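Local structure of probable transcriptional regulator (Pseudomonas aeruginosa, 2NNN) at the interface of chains A and B. The protein probably acts as a DNA-binding transcription factor of the MarR family, binding DNA as a homodimer through winged helix-turn-helix domains. Coordinates in Å, arbitrary orientation; residue numbers count along the deposited sequence, not the author numbering. Chains: chain A/B, Probable transcriptional regulator.

Contact 1: the interface of chains A and B. Residues chain A 11-14, 17, 139; chain B 20, 24, 117, 120-121.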
ATOM      1  N   ASP A  11      -9.515 -12.606   5.593  1.00 45.12           N
ATOM      2  CA  ASP A  11      -8.779 -12.744   6.850  1.00 44.72           C
ATOM      3  C   ASP A  11      -7.286 -12.480   6.671  1.00 43.86           C
ATOM      4  O   ASP A  11      -6.563 -12.271   7.647  1.00 44.40           O
ATOM      5  CB  ASP A  11      -8.977 -14.146   7.423  1.00 44.89           C
ATOM      6  CG  ASP A  11     -10.428 -14.437   7.738  1.00 46.19           C
ATOM      7  OD1 ASP A  11     -11.138 -13.517   8.214  1.00 46.69           O
ATOM      8  OD2 ASP A  11     -10.858 -15.586   7.503  1.00 48.32           O
ATOM      9  N   GLN A  12      -6.817 -12.500   5.429  1.00 42.46           N
ATOM     10  CA  GLN A  12      -5.395 -12.320   5.173  1.00 40.76           C
ATOM     11  C   GLN A  12      -5.037 -10.879   5.442  1.00 39.39           C
ATOM     12  O   GLN A  12      -5.633  -9.972   4.872  1.00 39.54           O
ATOM     13  CB  GLN A  12      -5.039 -12.721   3.736  1.00 40.87           C
ATOM     14  CG  GLN A  12      -5.405 -14.156   3.394  1.00 41.38           C
ATOM     15  CD  GLN A  12      -5.068 -15.128   4.517  1.00 43.18           C
ATOM     16  OE1 GLN A  12      -3.899 -15.279   4.903  1.00 44.82           O
ATOM     17  NE2 GLN A  12      -6.094 -15.781   5.061  1.00 42.23           N
ATOM     18  N   ILE A  13      -4.072 -10.674   6.329  1.00 38.07           N
ATOM     19  CA  ILE A  13      -3.655  -9.340   6.730  1.00 36.67           C
ATOM     20  C   ILE A  13      -3.069  -8.507   5.588  1.00 36.03           C
ATOM     21  O   ILE A  13      -3.158  -7.287   5.607  1.00 36.79           O
ATOM     22  CB  ILE A  13      -2.729  -9.377   7.968  1.00 36.75           C
ATOM     23  CG1 ILE A  13      -2.634  -7.991   8.628  1.00 35.64           C
ATOM     24  CG2 ILE A  13      -1.353  -9.935   7.609  1.00 37.42           C
ATOM     25  CD1 ILE A  13      -3.884  -7.589   9.386  1.00 33.67           C
ATOM     26  N   GLY A  14      -2.511  -9.150   4.577  1.00 35.07           N
ATOM     27  CA  GLY A  14      -2.038  -8.427   3.391  1.00 34.82           C
ATOM     28  C   GLY A  14      -3.142  -7.745   2.596  1.00 34.33           C
ATOM     29  O   GLY A  14      -3.011  -6.595   2.209  1.00 34.57           O
ATOM     30  N   LEU A  17      -4.401  -4.858   4.781  1.00 31.59           N
ATOM     31  CA  LEU A  17      -3.444  -3.741   4.690  1.00 30.90           C
ATOM     32  C   LEU A  17      -3.568  -2.969   3.395  1.00 30.40           C
ATOM     33  O   LEU A  17      -3.557  -1.753   3.416  1.00 30.72           O
ATOM     34  CB  LEU A  17      -2.002  -4.216   4.868  1.00 30.67           C
ATOM     35  CG  LEU A  17      -1.589  -4.595   6.279  1.00 29.72           C
ATOM     36  CD1 LEU A  17      -0.172  -5.190   6.246  1.00 28.82           C
ATOM     37  CD2 LEU A  17      -1.694  -3.384   7.188  1.00 28.02           C
ATOM     38  N   LEU A 139       4.266  -3.449  13.328  1.00 42.90           N
ATOM     39  CA  LEU A 139       4.192  -4.183  12.056  1.00 42.27           C
ATOM     40  C   LEU A 139       4.842  -3.427  10.898  1.00 42.33           C
ATOM     41  O   LEU A 139       4.779  -3.852   9.742  1.00 41.98           O
ATOM     42  CB  LEU A 139       2.738  -4.520  11.700  1.00 42.10           C
ATOM     43  CG  LEU A 139       1.947  -5.479  12.599  1.00 41.31           C
ATOM     44  CD1 LEU A 139       0.785  -6.041  11.798  1.00 39.22           C
ATOM     45  CD2 LEU A 139       2.821  -6.606  13.158  1.00 38.44           C
TER
ATOM     46  N   ALA B  20       3.839  -0.770   6.756  1.00 31.47           N
ATOM     47  CA  ALA B  20       3.283  -2.103   7.056  1.00 31.68           C
ATOM     48  C   ALA B  20       3.042  -2.844   5.750  1.00 32.41           C
ATOM     49  O   ALA B  20       3.375  -4.020   5.622  1.00 33.64           O
ATOM     50  CB  ALA B  20       1.989  -1.975   7.853  1.00 31.17           C
ATOM     51  N   TYR B  24       4.881  -6.177   4.325  1.00 30.11           N
ATOM     52  CA  TYR B  24       4.123  -7.323   3.849  1.00 30.31           C
ATOM     53  C   TYR B  24       4.586  -7.744   2.444  1.00 29.98           C
ATOM     54  O   TYR B  24       4.831  -8.936   2.201  1.00 29.99           O
ATOM     55  CB  TYR B  24       2.602  -7.085   3.885  1.00 30.49           C
ATOM     56  CG  TYR B  24       1.865  -8.349   3.520  1.00 31.61           C
ATOM     57  CD1 TYR B  24       1.537  -9.295   4.499  1.00 31.29           C
ATOM     58  CD2 TYR B  24       1.536  -8.629   2.188  1.00 31.09           C
ATOM     59  CE1 TYR B  24       0.891 -10.474   4.163  1.00 30.61           C
ATOM     60  CE2 TYR B  24       0.884  -9.800   1.849  1.00 31.20           C
ATOM     61  CZ  TYR B  24       0.569 -10.722   2.838  1.00 31.42           C
ATOM     62  OH  TYR B  24      -0.071 -11.904   2.488  1.00 31.98           O
ATOM     63  N   ASN B 117       1.510 -14.901   5.977  1.00 36.08           N
ATOM     64  CA  ASN B 117       0.532 -14.267   6.855  1.00 36.81           C
ATOM     65  C   ASN B 117       0.896 -14.366   8.324  1.00 36.94           C
ATOM     66  O   ASN B 117       0.687 -13.410   9.068  1.00 36.63           O
ATOM     67  CB  ASN B 117      -0.845 -14.866   6.638  1.00 37.26           C
ATOM     68  CG  ASN B 117      -1.906 -14.172   7.455  1.00 40.35           C
ATOM     69  OD1 ASN B 117      -2.293 -14.643   8.529  1.00 43.89           O
ATOM     70  ND2 ASN B 117      -2.367 -13.027   6.965  1.00 42.28           N
ATOM     71  N   ALA B 120       3.986 -11.899   8.927  1.00 36.21           N
ATOM     72  CA  ALA B 120       3.437 -10.536   8.956  1.00 36.33           C
ATOM     73  C   ALA B 120       2.973 -10.147  10.356  1.00 36.73           C
ATOM     74  O   ALA B 120       3.283  -9.049  10.844  1.00 36.62           O
ATOM     75  CB  ALA B 120       2.289 -10.388   7.952  1.00 35.34           C
ATOM     76  N   LEU B 121       2.251 -11.062  10.999  1.00 36.95           N
ATOM     77  CA  LEU B 121       1.670 -10.803  12.298  1.00 37.84           C
ATOM     78  C   LEU B 121       2.560 -11.220  13.472  1.00 38.71           C
ATOM     79  O   LEU B 121       2.258 -10.878  14.609  1.00 38.91           O
ATOM     80  CB  LEU B 121       0.299 -11.480  12.402  1.00 37.98           C
ATOM     81  CG  LEU B 121      -0.822 -10.905  11.521  1.00 37.33           C
ATOM     82  CD1 LEU B 121      -1.950 -11.904  11.431  1.00 37.21           C
ATOM     83  CD2 LEU B 121      -1.312  -9.583  12.066  1.00 35.85           C
TER
HETATM   84  O   HOH W   1       3.564  -5.568   7.977  1.00 26.76           O
HETATM   85  O   HOH W   2      -1.817 -12.154   4.389  1.00 43.31           O
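A:Ile13 and A:Gly14 meet B:Tyr24 and B:Asn117 in a two-fold symmetric homodimer interface, where terminal helices of two MarR-family chains interlock and probably hold together the dimer typical of these regulators. The first turn of helix 13-31 of chain A lies against the same helix of chain B and the end of helix 100-121. A:Gly14 lays its CA over one face of the B:Tyr24 ring, 3.4 Å from the centroid, a CH-pi contact. CG of B:Tyr24 is anti to the backbone N (chi1 -174°), which stretches the phenol under the glycine. The phenol OH of B:Tyr24 lies 2.6 Å from water 2. That water also accepts the backbone N-H of A:Gly14, with N 3.1 Å away and a nearly straight 166° at the hydrogen. The modelled ND2 of B:Asn117 lies 2.8 Å from water 2, a bridge that survives a flipped amide, whose oxygen would accept from the water.

As modelled, ND2 of B:Asn117 is 3.0 Å from the backbone N of A:Ile13, a pairing of two donors. This first N-H of helix 13-31 points almost straight at the modelled ND2; a flipped amide would probably accept a hydrogen bond from it through OD1, and the modelled orientation is doubtful. The carbonyl OE1 of A:Gln12 comes over the B:Asn117 amide, touching CG and ND2, with the two amide planes 52° apart.

A:Ile13 sets its CG2 methyl against CB of B:Ala120, 3.7 Å apart, while its CG1 branch faces CD2 of B:Leu121. The CD2 methyl of A:Leu139 rests on the carbonyl O of B:Ala120, while CD1 turns toward CD2 of B:Leu121. Water 1 can donate to two backbone carbonyls, lying 2.7 Å from O of A:Leu139 and 2.8 Å from O of B:Ala20. CD1 of A:Leu17 faces the B:Ala20 carbonyl O and CD2 faces its CB.

Contact 2: the interface of chains A and B. Residues chain A 17, 132-133, 136-137, 140; chain B 13, 16-17, 20, 132, 136.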
ATOM      1  N   LEU A  17      -4.401  -4.858   4.781  1.00 31.59           N
ATOM      2  CA  LEU A  17      -3.444  -3.741   4.690  1.00 30.90           C
ATOM      3  C   LEU A  17      -3.568  -2.969   3.395  1.00 30.40           C
ATOM      4  O   LEU A  17      -3.557  -1.753   3.416  1.00 30.72           O
ATOM      5  CB  LEU A  17      -2.002  -4.216   4.868  1.00 30.67           C
ATOM      6  CG  LEU A  17      -1.589  -4.595   6.279  1.00 29.72           C
ATOM      7  CD1 LEU A  17      -0.172  -5.190   6.246  1.00 28.82           C
ATOM      8  CD2 LEU A  17      -1.694  -3.384   7.188  1.00 28.02           C
ATOM      9  N   LEU A 132      -4.568   0.913  18.056  1.00 51.17           N
ATOM     10  CA  LEU A 132      -4.255   0.558  16.675  1.00 51.48           C
ATOM     11  C   LEU A 132      -2.886   1.080  16.252  1.00 51.62           C
ATOM     12  O   LEU A 132      -2.092   0.335  15.708  1.00 51.67           O
ATOM     13  CB  LEU A 132      -5.341   1.047  15.705  1.00 51.15           C
ATOM     14  CG  LEU A 132      -4.986   0.856  14.229  1.00 50.88           C
ATOM     15  CD1 LEU A 132      -5.271  -0.572  13.740  1.00 49.98           C
ATOM     16  CD2 LEU A 132      -5.707   1.872  13.391  1.00 50.40           C
ATOM     17  N   ARG A 133      -2.616   2.354  16.517  1.00 52.01           N
ATOM     18  CA  ARG A 133      -1.328   2.956  16.180  1.00 52.63           C
ATOM     19  C   ARG A 133      -0.161   2.175  16.810  1.00 52.10           C
ATOM     20  O   ARG A 133       0.858   1.948  16.144  1.00 52.48           O
ATOM     21  CB  ARG A 133      -1.297   4.432  16.610  1.00 52.77           C
ATOM     22  CG  ARG A 133      -0.519   5.366  15.666  1.00 54.09           C
ATOM     23  CD  ARG A 133      -0.580   6.852  16.097  1.00 54.17           C
ATOM     24  NE  ARG A 133      -1.900   7.241  16.610  1.00 57.22           N
ATOM     25  CZ  ARG A 133      -2.730   8.100  16.017  1.00 58.33           C
ATOM     26  NH1 ARG A 133      -2.398   8.699  14.871  1.00 58.21           N
ATOM     27  NH2 ARG A 133      -3.899   8.369  16.582  1.00 58.63           N
ATOM     28  N   LEU A 136      -0.030  -1.411  15.158  1.00 46.71           N
ATOM     29  CA  LEU A 136       0.424  -1.238  13.778  1.00 46.44           C
ATOM     30  C   LEU A 136       1.884  -0.739  13.685  1.00 46.51           C
ATOM     31  O   LEU A 136       2.595  -1.064  12.733  1.00 46.81           O
ATOM     32  CB  LEU A 136      -0.542  -0.308  13.028  1.00 46.20           C
ATOM     33  CG  LEU A 136      -0.776  -0.432  11.514  1.00 47.30           C
ATOM     34  CD1 LEU A 136      -1.219  -1.838  11.076  1.00 46.87           C
ATOM     35  CD2 LEU A 136      -1.772   0.611  11.031  1.00 46.24           C
ATOM     36  N   ALA A 137       2.343   0.024  14.678  1.00 46.29           N
ATOM     37  CA  ALA A 137       3.747   0.475  14.727  1.00 45.86           C
ATOM     38  C   ALA A 137       4.718  -0.697  14.799  1.00 45.81           C
ATOM     39  O   ALA A 137       5.851  -0.628  14.291  1.00 45.98           O
ATOM     40  CB  ALA A 137       3.970   1.400  15.910  1.00 46.07           C
ATOM     41  N   ILE A 140       5.457  -2.299  11.230  1.00 42.40           N
ATOM     42  CA  ILE A 140       6.146  -1.435  10.280  1.00 42.28           C
ATOM     43  C   ILE A 140       7.409  -2.104   9.753  1.00 42.17           C
ATOM     44  O   ILE A 140       7.848  -1.877   8.628  1.00 42.14           O
ATOM     45  CB  ILE A 140       6.378  -0.033  10.934  1.00 42.59           C
ATOM     46  CG1 ILE A 140       5.443   0.988  10.307  1.00 43.11           C
ATOM     47  CG2 ILE A 140       7.838   0.443  10.901  1.00 42.85           C
ATOM     48  CD1 ILE A 140       4.011   0.561  10.342  1.00 44.77           C
ATOM     49  OXT ILE A 140       8.007  -2.917  10.438  1.00 41.97           O
TER
ATOM     50  N   ILE B  13      -1.034   8.002  10.268  1.00 37.82           N
ATOM     51  CA  ILE B  13      -1.480   6.653   9.966  1.00 36.49           C
ATOM     52  C   ILE B  13      -1.209   6.281   8.501  1.00 35.97           C
ATOM     53  O   ILE B  13      -0.980   5.118   8.186  1.00 36.34           O
ATOM     54  CB  ILE B  13      -2.950   6.425  10.391  1.00 36.49           C
ATOM     55  CG1 ILE B  13      -3.297   4.927  10.407  1.00 35.60           C
ATOM     56  CG2 ILE B  13      -3.910   7.211   9.496  1.00 37.01           C
ATOM     57  CD1 ILE B  13      -2.670   4.146  11.532  1.00 33.25           C
ATOM     58  N   ILE B  16       2.447   5.037   8.391  1.00 31.79           N
ATOM     59  CA  ILE B  16       2.381   3.739   9.058  1.00 31.23           C
ATOM     60  C   ILE B  16       1.766   2.664   8.152  1.00 30.84           C
ATOM     61  O   ILE B  16       2.329   1.584   7.999  1.00 30.61           O
ATOM     62  CB  ILE B  16       1.630   3.857  10.427  1.00 31.53           C
ATOM     63  CG1 ILE B  16       2.386   4.802  11.399  1.00 32.26           C
ATOM     64  CG2 ILE B  16       1.452   2.507  11.080  1.00 30.91           C
ATOM     65  CD1 ILE B  16       1.596   5.191  12.647  1.00 31.60           C
ATOM     66  N   LEU B  17       0.633   2.966   7.523  1.00 30.67           N
ATOM     67  CA  LEU B  17       0.007   2.006   6.593  1.00 30.49           C
ATOM     68  C   LEU B  17       0.896   1.620   5.430  1.00 30.12           C
ATOM     69  O   LEU B  17       0.992   0.441   5.097  1.00 30.43           O
ATOM     70  CB  LEU B  17      -1.354   2.485   6.085  1.00 30.43           C
ATOM     71  CG  LEU B  17      -2.467   2.418   7.123  1.00 30.02           C
ATOM     72  CD1 LEU B  17      -3.682   3.163   6.598  1.00 28.84           C
ATOM     73  CD2 LEU B  17      -2.786   0.968   7.494  1.00 29.70           C
ATOM     74  N   ALA B  20       3.839  -0.770   6.756  1.00 31.47           N
ATOM     75  CA  ALA B  20       3.283  -2.103   7.056  1.00 31.68           C
ATOM     76  C   ALA B  20       3.042  -2.844   5.750  1.00 32.41           C
ATOM     77  O   ALA B  20       3.375  -4.020   5.622  1.00 33.64           O
ATOM     78  CB  ALA B  20       1.989  -1.975   7.853  1.00 31.17           C
ATOM     79  N   LEU B 132      -6.034  -6.365  16.507  1.00 49.76           N
ATOM     80  CA  LEU B 132      -5.573  -5.621  15.336  1.00 50.28           C
ATOM     81  C   LEU B 132      -6.399  -5.935  14.087  1.00 50.46           C
ATOM     82  O   LEU B 132      -6.784  -5.034  13.357  1.00 50.55           O
ATOM     83  CB  LEU B 132      -4.079  -5.852  15.071  1.00 50.11           C
ATOM     84  CG  LEU B 132      -3.580  -5.246  13.756  1.00 49.90           C
ATOM     85  CD1 LEU B 132      -3.211  -3.761  13.891  1.00 48.84           C
ATOM     86  CD2 LEU B 132      -2.434  -6.052  13.213  1.00 49.43           C
ATOM     87  N   LEU B 136      -8.388  -2.979  12.313  1.00 45.24           N
ATOM     88  CA  LEU B 136      -8.044  -2.714  10.916  1.00 44.79           C
ATOM     89  C   LEU B 136      -9.215  -2.948   9.958  1.00 44.71           C
ATOM     90  O   LEU B 136      -9.411  -2.179   9.009  1.00 44.99           O
ATOM     91  CB  LEU B 136      -6.842  -3.554  10.477  1.00 44.58           C
ATOM     92  CG  LEU B 136      -5.454  -2.945  10.264  1.00 45.33           C
ATOM     93  CD1 LEU B 136      -4.581  -3.943   9.500  1.00 44.49           C
ATOM     94  CD2 LEU B 136      -5.480  -1.598   9.519  1.00 44.22           C
TER
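A:Leu136 enters a pocket formed by B:Ile13, B:Ile16, B:Leu17 and B:Leu132, a purely hydrophobic helix-packing patch of the dimer interface with no polar pair in bonding range across it. Along this side chain, CB of A:Leu136 looks toward the CG2 methyl of B:Ile16 at 4.0 Å. CG of A:Leu136 is nearer the same methyl, 3.7 Å from CG2 of B:Ile16, which sits against the CB-CG stem while the two side chains cross at a slant. At the fork the methyls part. CD1 of A:Leu136 reaches CD1 of B:Leu132 at 3.9 Å, the two side chains crossing at about a right angle. CD2 of A:Leu136 rests in the corner made by CD1 of B:Ile13 and CD2 of B:Leu17, touching each at 3.7 Å. CG is anti to the backbone N but twisted from the exact staggered angle (chi1 -150°), and this directs the fork into chain B.

Around this plug, B:Ile16 uses its other branch: CD1 rests on CG, the first methylene of the A:Arg133 side chain beyond CB, so the aliphatic stem of the arginine packs here. The CD1 methyl of A:Ile140 lies close to the B:Ile16 CG2 methyl; its still shorter approach to the B:Ile16 carbonyl is doubtful. A:Leu132 and B:Leu132 meet tip to tip, CD1 to CD1 at 3.8 Å, their side chains crossing at about a right angle and related by the two-fold. A:Leu17 adds its CD2 methyl against CD1 of B:Leu136, 3.7 Å apart.

The patch straddles the two-fold, where helix 126-137 of chain A packs onto the first turns of helix 13-31 of chain B and the two copies of helix 126-137 approach each other.

Contact 1 and contact 2 are neighbouring patches of one dimer interface, the centres of their C-alpha atoms about 10 Å apart, and they share A:Leu17 and B:Ala20. Helix 13-31 of both chains runs through both. Contact 1 adds helix 100-121 of chain B and a bridging-water component, whereas contact 2 adds helix 126-137 from both chains and is wholly apolar. Each patch recurs with the chains exchanged, though the side chains of A:Leu136 and B:Leu136 are set differently. The terminal helices are thus intertwined on both sides of the axis, which probably fixes how the two DNA-binding domains stand relative to each other.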